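Extracellular ligand-binding receptor (PDB 3SG0) probably serves as the periplasmic solute-binding component of a transport system for aromatic acids, and holds benzoylformate (phenylglyoxylate) in the crystal. Local coordinates at residues E263-D277 and S371-K385. Residues are numbered along the deposited sequence; the frame is centred on the assembly and turned at random. Where two conformers were deposited one is given.
Sequences EGAIFAGEAFSGAED and SAFLIEIRDGAFRLK
F267 and G269 pair with I375 and F373 through antiparallel backbone hydrogen bonds, two for each pair. The pairing runs on past the strand start, where I377 N gives to A265 O and G264 N to I377 O. E263 reaches the turn R378-A381: OE2 takes the N-H of D379 at 2.6 Å on its syn lone pair, and OE1 takes a weak bond from G380 N.

Apolar packing lies on the face of F267 and I375. F267 CG stands between the backbone N and the carbonyl carbon (chi1 61°), which brings the ring back over I375, whose CB lies over one face, 3.8 Å from the centroid. F382 CE1 approaches the same ring's edge at CE2, 3.8 Å away. I375 CD1 reaches on to S273 CB. G274 sits so close that even a CB would probably collide with L384 CD2. On the other face, I266 CD1 touches K385 CE.

In this periplasmic binding protein of the leucine-binding family, strands 266-269, 373-378 and 381-384 form an antiparallel sheet, the last two joined as a hairpin by a type I' turn. The side chain of E270, after the first strand, comes within about 6 Å of the bound benzoylformate and is hydrogen-bonded to H247.

Across the contact, D277 and R383 form a side-on salt bridge. R383 NE uses the syn lone pair of D277 OD2 at 2.9 Å; NH2 comes to OD1 at 2.9 Å from out of the carboxylate plane, the groups being twisted by 34°. OD2 also accepts L384 N at 2.9 Å, on its anti side and somewhat out of the plane. Replacing D277 with alanine would probably leave the R383 guanidinium without this anion and L384 N without its acceptor.

One water joins G264 O to E376 OE2, another A271 N to S371 O.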
loop_
_atom_site.group_PDB
_atom_site.type_symbol
_atom_site.label_atom_id
_atom_site.label_comp_id
_atom_site.label_asym_id
_atom_site.label_seq_id
_atom_site.Cartn_x
_atom_site.Cartn_y
_atom_site.Cartn_z
ATOM N N GLU A 263 -9.988 -19.033 1.361
ATOM C CA GLU A 263 -10.586 -19.074 2.685
ATOM C C GLU A 263 -9.514 -19.470 3.698
ATOM O O GLU A 263 -8.725 -20.388 3.458
ATOM C CB GLU A 263 -11.753 -20.064 2.705
ATOM C CG GLU A 263 -12.442 -20.216 4.050
ATOM C CD GLU A 263 -13.305 -19.022 4.419
ATOM O OE1 GLU A 263 -13.494 -18.125 3.568
ATOM O OE2 GLU A 263 -13.795 -18.987 5.569
ATOM N N GLY A 264 -9.471 -18.758 4.818
ATOM C CA GLY A 264 -8.509 -19.055 5.858
ATOM C C GLY A 264 -7.161 -18.374 5.707
ATOM O O GLY A 264 -6.333 -18.464 6.611
ATOM N N ALA A 265 -6.924 -17.701 4.584
ATOM C CA ALA A 265 -5.675 -16.963 4.428
ATOM C C ALA A 265 -5.540 -15.936 5.548
ATOM O O ALA A 265 -6.524 -15.304 5.938
ATOM C CB ALA A 265 -5.617 -16.275 3.075
ATOM N N ILE A 266 -4.321 -15.767 6.049
ATOM C CA ILE A 266 -4.031 -14.798 7.092
ATOM C C ILE A 266 -2.903 -13.899 6.610
ATOM O O ILE A 266 -1.969 -14.365 5.952
ATOM C CB ILE A 266 -3.648 -15.505 8.416
ATOM C CG1 ILE A 266 -4.879 -16.198 9.006
ATOM C CG2 ILE A 266 -3.037 -14.520 9.411
ATOM C CD1 ILE A 266 -4.573 -17.174 10.124
ATOM N N PHE A 267 -3.000 -12.614 6.924
ATOM C CA PHE A 267 -1.941 -11.661 6.603
ATOM C C PHE A 267 -1.905 -10.562 7.648
ATOM O O PHE A 267 -2.896 -10.337 8.353
ATOM C CB PHE A 267 -2.119 -11.058 5.199
ATOM C CG PHE A 267 -3.412 -10.289 4.998
ATOM C CD1 PHE A 267 -3.464 -8.911 5.162
ATOM C CD2 PHE A 267 -4.563 -10.948 4.601
ATOM C CE1 PHE A 267 -4.645 -8.214 4.947
ATOM C CE2 PHE A 267 -5.749 -10.259 4.396
ATOM C CZ PHE A 267 -5.786 -8.896 4.559
ATOM N N ALA A 268 -0.769 -9.887 7.762
ATOM C CA ALA A 268 -0.688 -8.691 8.582
ATOM C C ALA A 268 -1.074 -7.496 7.719
ATOM O O ALA A 268 -0.522 -7.299 6.631
ATOM C CB ALA A 268 0.719 -8.525 9.135
ATOM N N GLY A 269 -2.024 -6.702 8.192
ATOM C CA GLY A 269 -2.507 -5.571 7.433
ATOM C C GLY A 269 -2.992 -4.422 8.293
ATOM O O GLY A 269 -2.615 -4.263 9.461
ATOM N N GLU A 270 -3.835 -3.608 7.673
ATOM C CA GLU A 270 -4.217 -2.303 8.192
ATOM C C GLU A 270 -5.517 -2.314 8.979
ATOM O O GLU A 270 -6.380 -3.166 8.771
ATOM C CB GLU A 270 -4.364 -1.303 7.039
ATOM C CG GLU A 270 -3.061 -0.881 6.385
ATOM C CD GLU A 270 -2.445 -1.954 5.506
ATOM O OE1 GLU A 270 -3.112 -2.452 4.572
ATOM O OE2 GLU A 270 -1.263 -2.268 5.753
ATOM N N ALA A 271 -5.673 -1.304 9.829
ATOM C CA ALA A 271 -6.891 -1.127 10.613
ATOM C C ALA A 271 -8.133 -1.202 9.747
ATOM O O ALA A 271 -9.126 -1.809 10.140
ATOM C CB ALA A 271 -6.849 0.194 11.354
ATOM N N PHE A 272 -8.083 -0.592 8.565
ATOM C CA PHE A 272 -9.222 -0.590 7.645
ATOM C C PHE A 272 -9.795 -1.991 7.470
ATOM O O PHE A 272 -11.017 -2.175 7.434
ATOM C CB PHE A 272 -8.750 -0.026 6.299
ATOM C CG PHE A 272 -9.793 0.001 5.200
ATOM C CD1 PHE A 272 -10.423 1.193 4.855
ATOM C CD2 PHE A 272 -10.081 -1.135 4.462
ATOM C CE1 PHE A 272 -11.338 1.241 3.810
ATOM C CE2 PHE A 272 -11.004 -1.089 3.420
ATOM C CZ PHE A 272 -11.631 0.104 3.100
ATOM N N SER A 273 -8.920 -2.981 7.332
ATOM C CA SER A 273 -9.367 -4.343 7.044
ATOM C C SER A 273 -10.035 -5.024 8.228
ATOM O O SER A 273 -10.834 -5.945 8.048
ATOM C CB SER A 273 -8.189 -5.194 6.581
ATOM O OG SER A 273 -7.604 -4.656 5.405
ATOM N N GLY A 274 -9.676 -4.601 9.435
ATOM C CA GLY A 274 -10.258 -5.171 10.633
ATOM C C GLY A 274 -11.286 -4.283 11.305
ATOM O O GLY A 274 -11.742 -4.587 12.405
ATOM N N ALA A 275 -11.670 -3.193 10.650
ATOM C CA ALA A 275 -12.444 -2.152 11.317
ATOM C C ALA A 275 -13.795 -2.641 11.810
ATOM O O ALA A 275 -14.273 -2.193 12.851
ATOM C CB ALA A 275 -12.626 -0.961 10.394
ATOM N N GLU A 276 -14.423 -3.546 11.067
ATOM C CA GLU A 276 -15.750 -4.028 11.452
ATOM C C GLU A 276 -15.719 -4.832 12.746
ATOM O O GLU A 276 -16.761 -5.046 13.370
ATOM C CB GLU A 276 -16.380 -4.859 10.335
ATOM C CG GLU A 276 -16.797 -4.050 9.120
ATOM C CD GLU A 276 -15.609 -3.518 8.333
ATOM O OE1 GLU A 276 -14.725 -4.319 7.953
ATOM O OE2 GLU A 276 -15.545 -2.288 8.100
ATOM N N ASP A 277 -14.534 -5.278 13.151
ATOM C CA ASP A 277 -14.385 -6.049 14.380
ATOM C C ASP A 277 -13.806 -5.229 15.526
ATOM O O ASP A 277 -13.416 -5.780 16.560
ATOM C CB ASP A 277 -13.540 -7.297 14.114
ATOM C CG ASP A 277 -14.211 -8.239 13.147
ATOM O OD1 ASP A 277 -15.421 -8.496 13.336
ATOM O OD2 ASP A 277 -13.547 -8.698 12.190
ATOM N N SER A 371 0.405 -0.691 14.353
ATOM C CA SER A 371 -0.307 -0.575 13.081
ATOM C C SER A 371 -0.567 -1.918 12.416
ATOM O O SER A 371 -1.272 -1.985 11.412
ATOM C CB SER A 371 0.496 0.295 12.094
ATOM O OG SER A 371 1.632 -0.383 11.557
ATOM N N ALA A 372 0.059 -2.980 12.919
ATOM C CA ALA A 372 -0.070 -4.294 12.293
ATOM C C ALA A 372 -1.237 -5.047 12.910
ATOM O O ALA A 372 -1.217 -5.381 14.099
ATOM C CB ALA A 372 1.217 -5.100 12.436
ATOM N N PHE A 373 -2.263 -5.297 12.112
ATOM C CA PHE A 373 -3.415 -6.087 12.542
ATOM C C PHE A 373 -3.447 -7.405 11.781
ATOM O O PHE A 373 -3.318 -7.425 10.558
ATOM C CB PHE A 373 -4.714 -5.320 12.299
ATOM C CG PHE A 373 -4.848 -4.082 13.141
ATOM C CD1 PHE A 373 -5.448 -4.134 14.387
ATOM C CD2 PHE A 373 -4.342 -2.870 12.700
ATOM C CE1 PHE A 373 -5.554 -2.991 15.173
ATOM C CE2 PHE A 373 -4.449 -1.734 13.479
ATOM C CZ PHE A 373 -5.058 -1.797 14.714
ATOM N N LEU A 374 -3.596 -8.513 12.490
ATOM C CA LEU A 374 -3.705 -9.806 11.835
ATOM C C LEU A 374 -5.107 -9.984 11.286
ATOM O O LEU A 374 -6.087 -9.915 12.034
ATOM C CB LEU A 374 -3.326 -10.941 12.785
ATOM C CG LEU A 374 -1.835 -11.034 13.113
ATOM C CD1 LEU A 374 -1.595 -12.017 14.241
ATOM C CD2 LEU A 374 -1.041 -11.439 11.882
ATOM N N ILE A 375 -5.181 -10.194 9.977
ATOM C CA ILE A 375 -6.432 -10.317 9.250
ATOM C C ILE A 375 -6.574 -11.740 8.736
ATOM O O ILE A 375 -5.598 -12.341 8.276
ATOM C CB ILE A 375 -6.458 -9.354 8.033
ATOM C CG1 ILE A 375 -6.087 -7.924 8.449
ATOM C CG2 ILE A 375 -7.810 -9.410 7.328
ATOM C CD1 ILE A 375 -7.012 -7.297 9.485
ATOM N N GLU A 376 -7.789 -12.270 8.801
ATOM C CA GLU A 376 -8.095 -13.592 8.282
ATOM C C GLU A 376 -9.269 -13.483 7.321
ATOM O O GLU A 376 -10.196 -12.703 7.561
ATOM C CB GLU A 376 -8.465 -14.521 9.444
ATOM C CG GLU A 376 -8.692 -15.980 9.074
ATOM C CD GLU A 376 -9.148 -16.804 10.267
ATOM O OE1 GLU A 376 -9.826 -16.238 11.149
ATOM O OE2 GLU A 376 -8.825 -18.010 10.326
ATOM N N ILE A 377 -9.241 -14.255 6.237
ATOM C CA ILE A 377 -10.415 -14.387 5.382
ATOM C C ILE A 377 -11.298 -15.477 5.979
ATOM O O ILE A 377 -10.923 -16.650 6.003
ATOM C CB ILE A 377 -10.040 -14.715 3.922
ATOM C CG1 ILE A 377 -9.152 -13.598 3.359
ATOM C CG2 ILE A 377 -11.297 -14.901 3.084
ATOM C CD1 ILE A 377 -8.647 -13.872 1.961
ATOM N N ARG A 378 -12.450 -15.070 6.505
ATOM C CA ARG A 378 -13.401 -15.992 7.122
ATOM C C ARG A 378 -14.765 -15.803 6.494
ATOM O O ARG A 378 -15.303 -14.699 6.497
ATOM C CB ARG A 378 -13.519 -15.737 8.625
ATOM C CG ARG A 378 -12.374 -16.260 9.456
ATOM C CD ARG A 378 -12.856 -16.689 10.843
ATOM N NE ARG A 378 -13.644 -15.661 11.523
ATOM C CZ ARG A 378 -13.124 -14.588 12.113
ATOM N NH1 ARG A 378 -11.811 -14.387 12.091
ATOM N NH2 ARG A 378 -13.917 -13.711 12.715
ATOM N N ASP A 379 -15.325 -16.885 5.965
ATOM C CA ASP A 379 -16.630 -16.832 5.317
ATOM C C ASP A 379 -16.698 -15.707 4.290
ATOM O O ASP A 379 -17.682 -14.976 4.206
ATOM C CB ASP A 379 -17.742 -16.687 6.361
ATOM C CG ASP A 379 -17.820 -17.883 7.294
ATOM O OD1 ASP A 379 -17.590 -19.018 6.825
ATOM O OD2 ASP A 379 -18.104 -17.691 8.494
ATOM N N GLY A 380 -15.632 -15.563 3.513
ATOM C CA GLY A 380 -15.635 -14.635 2.401
ATOM C C GLY A 380 -15.568 -13.167 2.784
ATOM O O GLY A 380 -15.984 -12.309 2.007
ATOM N N ALA A 381 -15.032 -12.872 3.965
ATOM C CA ALA A 381 -14.831 -11.489 4.391
ATOM C C ALA A 381 -13.534 -11.351 5.170
ATOM O O ALA A 381 -13.083 -12.305 5.808
ATOM C CB ALA A 381 -16.008 -11.010 5.241
ATOM N N PHE A 382 -12.937 -10.161 5.114
ATOM C CA PHE A 382 -11.783 -9.852 5.950
ATOM C C PHE A 382 -12.220 -9.610 7.392
ATOM O O PHE A 382 -13.097 -8.789 7.660
ATOM C CB PHE A 382 -11.029 -8.636 5.412
ATOM C CG PHE A 382 -10.474 -8.842 4.034
ATOM C CD1 PHE A 382 -9.501 -9.800 3.800
ATOM C CD2 PHE A 382 -10.936 -8.087 2.973
ATOM C CE1 PHE A 382 -8.987 -9.999 2.521
ATOM C CE2 PHE A 382 -10.436 -8.272 1.694
ATOM C CZ PHE A 382 -9.459 -9.234 1.465
ATOM N N ARG A 383 -11.594 -10.328 8.317
ATOM C CA ARG A 383 -11.934 -10.243 9.733
ATOM C C ARG A 383 -10.664 -10.120 10.554
ATOM O O ARG A 383 -9.604 -10.583 10.137
ATOM C CB ARG A 383 -12.672 -11.511 10.178
ATOM C CG ARG A 383 -13.916 -11.854 9.365
ATOM C CD ARG A 383 -15.013 -10.824 9.552
ATOM N NE ARG A 383 -15.359 -10.647 10.958
ATOM C CZ ARG A 383 -16.241 -11.394 11.617
ATOM N NH1 ARG A 383 -16.883 -12.378 10.999
ATOM N NH2 ARG A 383 -16.480 -11.158 12.899
ATOM N N LEU A 384 -10.753 -9.508 11.728
ATOM C CA LEU A 384 -9.642 -9.604 12.664
ATOM C C LEU A 384 -9.452 -11.057 13.071
ATOM O O LEU A 384 -10.409 -11.730 13.463
ATOM C CB LEU A 384 -9.887 -8.758 13.908
ATOM C CG LEU A 384 -9.668 -7.257 13.758
ATOM C CD1 LEU A 384 -9.939 -6.577 15.089
ATOM C CD2 LEU A 384 -8.253 -6.942 13.287
ATOM N N LYS A 385 -8.227 -11.556 12.980
ATOM C CA LYS A 385 -7.936 -12.914 13.422
ATOM C C LYS A 385 -8.064 -12.990 14.933
ATOM O O LYS A 385 -7.544 -12.131 15.641
ATOM C CB LYS A 385 -6.528 -13.327 13.000
ATOM C CG LYS A 385 -6.132 -14.727 13.454
ATOM C CD LYS A 385 -6.923 -15.788 12.708
ATOM C CE LYS A 385 -6.557 -17.191 13.174
ATOM N NZ LYS A 385 -7.115 -17.489 14.518
HETATM O O HOH W 1 -7.085 -19.627 8.958
HETATM O O HOH W 2 -3.149 -0.165 10.636
HETATM O O HOH W 3 -15.250 -7.019 7.576
#